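PDB 3BIJ: peptidase, C14 family from Geobacter sulfurreducens PCA, which is of unknown function but is probably a caspase-like cysteine endopeptidase. Local coordinates for residues D62-A67 with D75-S80; A117-F122 with V126-F131. All blocks are in the same frame, centred on the assembly; numbering follows the deposited sequence.

Two helix-on-strand contacts stand side by side on the mixed sheet of this caspase-like domain. Contact 1 lays helix 57-70 on strand 76-89; contact 2 sets the end of helix 112-119 and the turn after it on strand 127-133. The two strands are parallel neighbours: probable hydrogen bonds join F77 N to R127 O (2.7 Å) and L79 O to F131 N (2.7 Å). Centres of the contacts lie about 7 Å apart, and the stacked rings of F77 and F122 make them one apolar layer. In caspase-like peptidases generally, the catalytic histidine and cysteine lie at or near the C-terminal ends of two adjacent strands.

Contact 1. Residues D62-A67 with D75-S80; sequences DAIGKA and DIFMLS
The beta-alpha-beta crossover of the caspase fold that runs from strand 46-51 through helix 57-70 to strand 76-89 brings I64 and A67 of the helix onto F77 and L79 of the last strand. Strand 4-10 lies between the two strands of this crossover, and the helix also rests on it, through A63 and I64 on L7. Helix 62-67 and strand 76-80 run nearly antiparallel, at 165°, with their axes 10.2 Å apart at closest approach. The methyl of A67 sits obliquely beside the F77 ring, its CB equally far, 3.6 Å, from CD1 and CE1. One turn earlier, I64 meets the far end of the same ring, CG1 lying 4.2 Å from CZ, again at an oblique approach. With F77 CG anti to its own nitrogen (chi1 175°), the ring reaches out from the strand to a place where both helix residues can touch it. I64 then continues as an extended chain (chi2 173°), and its CD1 methyl meets the CD2 methyl of L79 at 4.1 Å, the two side chains crossing at about a right angle. The intervening M78 goes to the other side of the sheet, onto A6 and F45. On the exposed flank of the helix, K66 and D62 form a salt bridge, NZ to OD1 at 3.2 Å. No hydrogen bond crosses the interface, and its four touching residues are buried, so helix and strand are held here by apolar side-chain contact alone, the small A67 letting the helix come near the strand at F77.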
loop_
_atom_site.group_PDB
_atom_site.type_symbol
_atom_site.label_atom_id
_atom_site.label_comp_id
_atom_site.label_asym_id
_atom_site.label_seq_id
_atom_site.Cartn_x
_atom_site.Cartn_y
_atom_site.Cartn_z
ATOM N N ASP A 62 19.816 8.167 -42.217
ATOM C CA ASP A 62 21.012 8.161 -43.043
ATOM C C ASP A 62 22.077 7.194 -42.544
ATOM O O ASP A 62 22.696 6.498 -43.340
ATOM C CB ASP A 62 21.593 9.570 -43.116
ATOM C CG ASP A 62 22.845 9.637 -43.957
ATOM O OD1 ASP A 62 23.937 9.371 -43.404
ATOM O OD2 ASP A 62 22.733 9.947 -45.173
ATOM N N ALA A 63 22.301 7.159 -41.232
ATOM C CA ALA A 63 23.301 6.259 -40.662
ATOM C C ALA A 63 22.933 4.807 -40.943
ATOM O O ALA A 63 23.767 4.028 -41.413
ATOM C CB ALA A 63 23.423 6.484 -39.163
ATOM N N ILE A 64 21.688 4.436 -40.650
ATOM C CA ILE A 64 21.252 3.069 -40.888
ATOM C C ILE A 64 21.370 2.782 -42.378
ATOM O O ILE A 64 21.772 1.686 -42.777
ATOM C CB ILE A 64 19.787 2.836 -40.436
ATOM C CG1 ILE A 64 19.654 3.085 -38.934
ATOM C CG2 ILE A 64 19.376 1.390 -40.727
ATOM C CD1 ILE A 64 18.226 3.037 -38.422
ATOM N N GLY A 65 21.034 3.776 -43.196
ATOM C CA GLY A 65 21.112 3.602 -44.638
ATOM C C GLY A 65 22.527 3.288 -45.080
ATOM O O GLY A 65 22.766 2.381 -45.883
ATOM N N LYS A 66 23.475 4.048 -44.547
ATOM C CA LYS A 66 24.872 3.843 -44.877
ATOM C C LYS A 66 25.223 2.390 -44.582
ATOM O O LYS A 66 25.672 1.652 -45.468
ATOM C CB LYS A 66 25.753 4.784 -44.051
ATOM C CG LYS A 66 25.516 6.265 -44.340
ATOM C CD LYS A 66 25.796 6.587 -45.809
ATOM C CE LYS A 66 25.544 8.062 -46.175
ATOM N NZ LYS A 66 26.412 9.037 -45.438
ATOM N N ALA A 67 24.989 1.978 -43.338
ATOM C CA ALA A 67 25.271 0.609 -42.913
ATOM C C ALA A 67 24.700 -0.435 -43.866
ATOM O O ALA A 67 25.417 -1.326 -44.313
ATOM C CB ALA A 67 24.730 0.376 -41.515
ATOM N N ASP A 75 28.698 -9.964 -42.405
ATOM C CA ASP A 75 28.910 -8.866 -41.488
ATOM C C ASP A 75 27.766 -8.787 -40.489
ATOM O O ASP A 75 26.843 -9.605 -40.519
ATOM C CB ASP A 75 29.035 -7.550 -42.252
ATOM C CG ASP A 75 30.107 -7.600 -43.327
ATOM O OD1 ASP A 75 31.174 -8.199 -43.074
ATOM O OD2 ASP A 75 29.882 -7.029 -44.415
ATOM N N ILE A 76 27.828 -7.796 -39.607
ATOM C CA ILE A 76 26.798 -7.618 -38.597
ATOM C C ILE A 76 26.578 -6.150 -38.209
ATOM O O ILE A 76 27.520 -5.409 -37.924
ATOM C CB ILE A 76 27.147 -8.412 -37.334
ATOM C CG1 ILE A 76 26.110 -8.122 -36.237
ATOM C CG2 ILE A 76 28.555 -8.052 -36.855
ATOM C CD1 ILE A 76 26.311 -8.923 -34.959
ATOM N N PHE A 77 25.318 -5.746 -38.191
ATOM C CA PHE A 77 24.943 -4.392 -37.831
ATOM C C PHE A 77 24.312 -4.400 -36.442
ATOM O O PHE A 77 23.457 -5.231 -36.146
ATOM C CB PHE A 77 23.941 -3.844 -38.839
ATOM C CG PHE A 77 23.414 -2.492 -38.484
ATOM C CD1 PHE A 77 24.267 -1.407 -38.381
ATOM C CD2 PHE A 77 22.057 -2.294 -38.262
ATOM C CE1 PHE A 77 23.778 -0.136 -38.060
ATOM C CE2 PHE A 77 21.555 -1.028 -37.942
ATOM C CZ PHE A 77 22.418 0.049 -37.842
HETATM N N MSE A 78 24.744 -3.481 -35.588
HETATM C CA MSE A 78 24.195 -3.392 -34.251
HETATM C C MSE A 78 23.521 -2.044 -34.032
HETATM O O MSE A 78 24.136 -0.991 -34.230
HETATM C CB MSE A 78 25.284 -3.562 -33.204
HETATM C CG MSE A 78 24.730 -3.698 -31.815
HETATM SE SE MSE A 78 26.049 -3.581 -30.448
HETATM C CE MSE A 78 25.206 -2.263 -29.329
ATOM N N LEU A 79 22.260 -2.081 -33.612
ATOM C CA LEU A 79 21.503 -0.863 -33.344
ATOM C C LEU A 79 20.965 -0.881 -31.925
ATOM O O LEU A 79 20.192 -1.764 -31.568
ATOM C CB LEU A 79 20.328 -0.734 -34.316
ATOM C CG LEU A 79 19.317 0.400 -34.079
ATOM C CD1 LEU A 79 20.026 1.746 -33.994
ATOM C CD2 LEU A 79 18.307 0.414 -35.235
ATOM N N SER A 80 21.381 0.082 -31.117
ATOM C CA SER A 80 20.891 0.158 -29.753
ATOM C C SER A 80 20.176 1.493 -29.635
ATOM O O SER A 80 20.582 2.467 -30.268
ATOM C CB SER A 80 22.032 0.079 -28.735
ATOM O OG SER A 80 22.873 1.209 -28.830
#

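Contact 2. Residues A117-F122 with V126-F131; sequences ALLGKF and VRVLVF
Over one face of the F122 ring lies a methyl of V128, CG2, 4.1 Å above the plane and offset toward the rim, while at the ring's edge, in its plane, is the carbonyl carbon of L119; the F77 ring stacks with F122 as well. A second valine, V126, approaches the ring obliquely, its CG2 4.2 Å from F122 CD2. The other methyl of V126 reaches the base of the phenylalanine, with CG1 3.7 Å from F122 CB, and the two side chains cross at about a right angle. That methyl takes the crowded position between nitrogen and carbonyl carbon (chi1 45°), which leaves CG2 directed at the ring. All this happens where a helix gives way to the next strand of the alpha/beta sheet: a type I beta turn from L119 to F122 carries the chain out of the helix, and only three residues then separate F122 from V126. The chain thus folds back on itself before entering strand 127-133. V128 and V130 of the strand, and V126 just before it, point toward segment 117-122, whereas R127 leaves on the other side; its NH2 is hydrogen-bonded to Q272 OE1. V128 divides its two methyls between two partners. CG2 goes to F122, whereas CG1, anti to the valine nitrogen (chi1 179°), meets L119 CD2 at 3.9 Å. The second leucine methyl, CD1, reaches on along the strand to V130 CG2, a looser approach of 4.5 Å. I64 and A67 of helix 57-70 also touch F122, and L71 and A200 border both F122 and V126.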
loop_
_atom_site.group_PDB
_atom_site.type_symbol
_atom_site.label_atom_id
_atom_site.label_comp_id
_atom_site.label_asym_id
_atom_site.label_seq_id
_atom_site.Cartn_x
_atom_site.Cartn_y
_atom_site.Cartn_z
ATOM N N ALA A 117 11.427 -0.890 -42.409
ATOM C CA ALA A 117 11.817 -0.847 -43.821
ATOM C C ALA A 117 13.325 -0.676 -43.957
ATOM O O ALA A 117 13.961 -1.303 -44.814
ATOM C CB ALA A 117 11.104 0.289 -44.544
ATOM N N LEU A 118 13.896 0.178 -43.115
ATOM C CA LEU A 118 15.332 0.416 -43.137
ATOM C C LEU A 118 16.076 -0.893 -42.852
ATOM O O LEU A 118 17.070 -1.219 -43.513
ATOM C CB LEU A 118 15.709 1.485 -42.105
ATOM C CG LEU A 118 15.976 2.912 -42.603
ATOM C CD1 LEU A 118 14.989 3.299 -43.674
ATOM C CD2 LEU A 118 15.894 3.870 -41.438
ATOM N N LEU A 119 15.587 -1.655 -41.879
ATOM C CA LEU A 119 16.226 -2.922 -41.547
ATOM C C LEU A 119 16.120 -3.909 -42.708
ATOM O O LEU A 119 16.938 -4.824 -42.832
ATOM C CB LEU A 119 15.586 -3.529 -40.297
ATOM C CG LEU A 119 15.751 -2.714 -39.013
ATOM C CD1 LEU A 119 15.071 -3.440 -37.874
ATOM C CD2 LEU A 119 17.216 -2.505 -38.695
ATOM N N GLY A 120 15.112 -3.711 -43.555
ATOM C CA GLY A 120 14.899 -4.592 -44.689
ATOM C C GLY A 120 15.837 -4.303 -45.842
ATOM O O GLY A 120 15.857 -5.034 -46.834
ATOM N N LYS A 121 16.619 -3.237 -45.718
ATOM C CA LYS A 121 17.560 -2.865 -46.771
ATOM C C LYS A 121 18.930 -3.521 -46.613
ATOM O O LYS A 121 19.833 -3.288 -47.419
ATOM C CB LYS A 121 17.737 -1.345 -46.821
ATOM C CG LYS A 121 16.536 -0.598 -47.359
ATOM C CD LYS A 121 16.774 0.891 -47.338
ATOM C CE LYS A 121 15.531 1.634 -47.797
ATOM N NZ LYS A 121 15.683 3.124 -47.698
ATOM N N PHE A 122 19.085 -4.339 -45.576
ATOM C CA PHE A 122 20.352 -5.019 -45.331
ATOM C C PHE A 122 20.496 -6.280 -46.174
ATOM O O PHE A 122 19.504 -6.879 -46.584
ATOM C CB PHE A 122 20.503 -5.379 -43.844
ATOM C CG PHE A 122 20.833 -4.203 -42.957
ATOM C CD1 PHE A 122 19.838 -3.335 -42.527
ATOM C CD2 PHE A 122 22.150 -3.945 -42.584
ATOM C CE1 PHE A 122 20.152 -2.229 -41.740
ATOM C CE2 PHE A 122 22.469 -2.839 -41.797
ATOM C CZ PHE A 122 21.470 -1.983 -41.379
ATOM N N VAL A 126 23.588 -10.964 -43.577
ATOM C CA VAL A 126 24.031 -10.021 -42.557
ATOM C C VAL A 126 23.195 -10.161 -41.276
ATOM O O VAL A 126 21.979 -10.324 -41.331
ATOM C CB VAL A 126 24.008 -8.547 -43.118
ATOM C CG1 VAL A 126 22.725 -8.296 -43.865
ATOM C CG2 VAL A 126 24.163 -7.541 -41.987
ATOM N N ARG A 127 23.871 -10.139 -40.128
ATOM C CA ARG A 127 23.206 -10.256 -38.834
ATOM C C ARG A 127 22.874 -8.855 -38.344
ATOM O O ARG A 127 23.728 -7.965 -38.381
ATOM C CB ARG A 127 24.116 -10.951 -37.815
ATOM C CG ARG A 127 24.472 -12.384 -38.169
ATOM C CD ARG A 127 25.962 -12.534 -38.432
ATOM N NE ARG A 127 26.727 -12.424 -37.196
ATOM C CZ ARG A 127 27.938 -11.889 -37.115
ATOM N NH1 ARG A 127 28.534 -11.409 -38.201
ATOM N NH2 ARG A 127 28.549 -11.819 -35.941
ATOM N N VAL A 128 21.635 -8.660 -37.900
ATOM C CA VAL A 128 21.185 -7.362 -37.398
ATOM C C VAL A 128 20.781 -7.519 -35.935
ATOM O O VAL A 128 19.786 -8.172 -35.629
ATOM C CB VAL A 128 19.970 -6.830 -38.206
ATOM C CG1 VAL A 128 19.521 -5.497 -37.654
ATOM C CG2 VAL A 128 20.348 -6.680 -39.673
ATOM N N LEU A 129 21.563 -6.928 -35.037
ATOM C CA LEU A 129 21.293 -7.004 -33.606
ATOM C C LEU A 129 20.736 -5.675 -33.117
ATOM O O LEU A 129 21.413 -4.656 -33.210
ATOM C CB LEU A 129 22.583 -7.329 -32.858
ATOM C CG LEU A 129 22.491 -7.453 -31.343
ATOM C CD1 LEU A 129 21.632 -8.639 -30.971
ATOM C CD2 LEU A 129 23.896 -7.594 -30.783
ATOM N N VAL A 130 19.512 -5.682 -32.591
ATOM C CA VAL A 130 18.872 -4.447 -32.115
ATOM C C VAL A 130 18.510 -4.455 -30.621
ATOM O O VAL A 130 17.839 -5.369 -30.145
ATOM C CB VAL A 130 17.554 -4.155 -32.901
ATOM C CG1 VAL A 130 16.964 -2.844 -32.438
ATOM C CG2 VAL A 130 17.807 -4.125 -34.396
ATOM N N PHE A 131 18.961 -3.439 -29.889
ATOM C CA PHE A 131 18.629 -3.306 -28.474
ATOM C C PHE A 131 17.765 -2.059 -28.346
ATOM O O PHE A 131 18.184 -0.963 -28.734
ATOM C CB PHE A 131 19.871 -3.128 -27.596
ATOM C CG PHE A 131 20.677 -4.377 -27.430
ATOM C CD1 PHE A 131 21.725 -4.670 -28.300
ATOM C CD2 PHE A 131 20.360 -5.288 -26.426
ATOM C CE1 PHE A 131 22.445 -5.858 -28.172
ATOM C CE2 PHE A 131 21.070 -6.477 -26.289
ATOM C CZ PHE A 131 22.118 -6.767 -27.165
#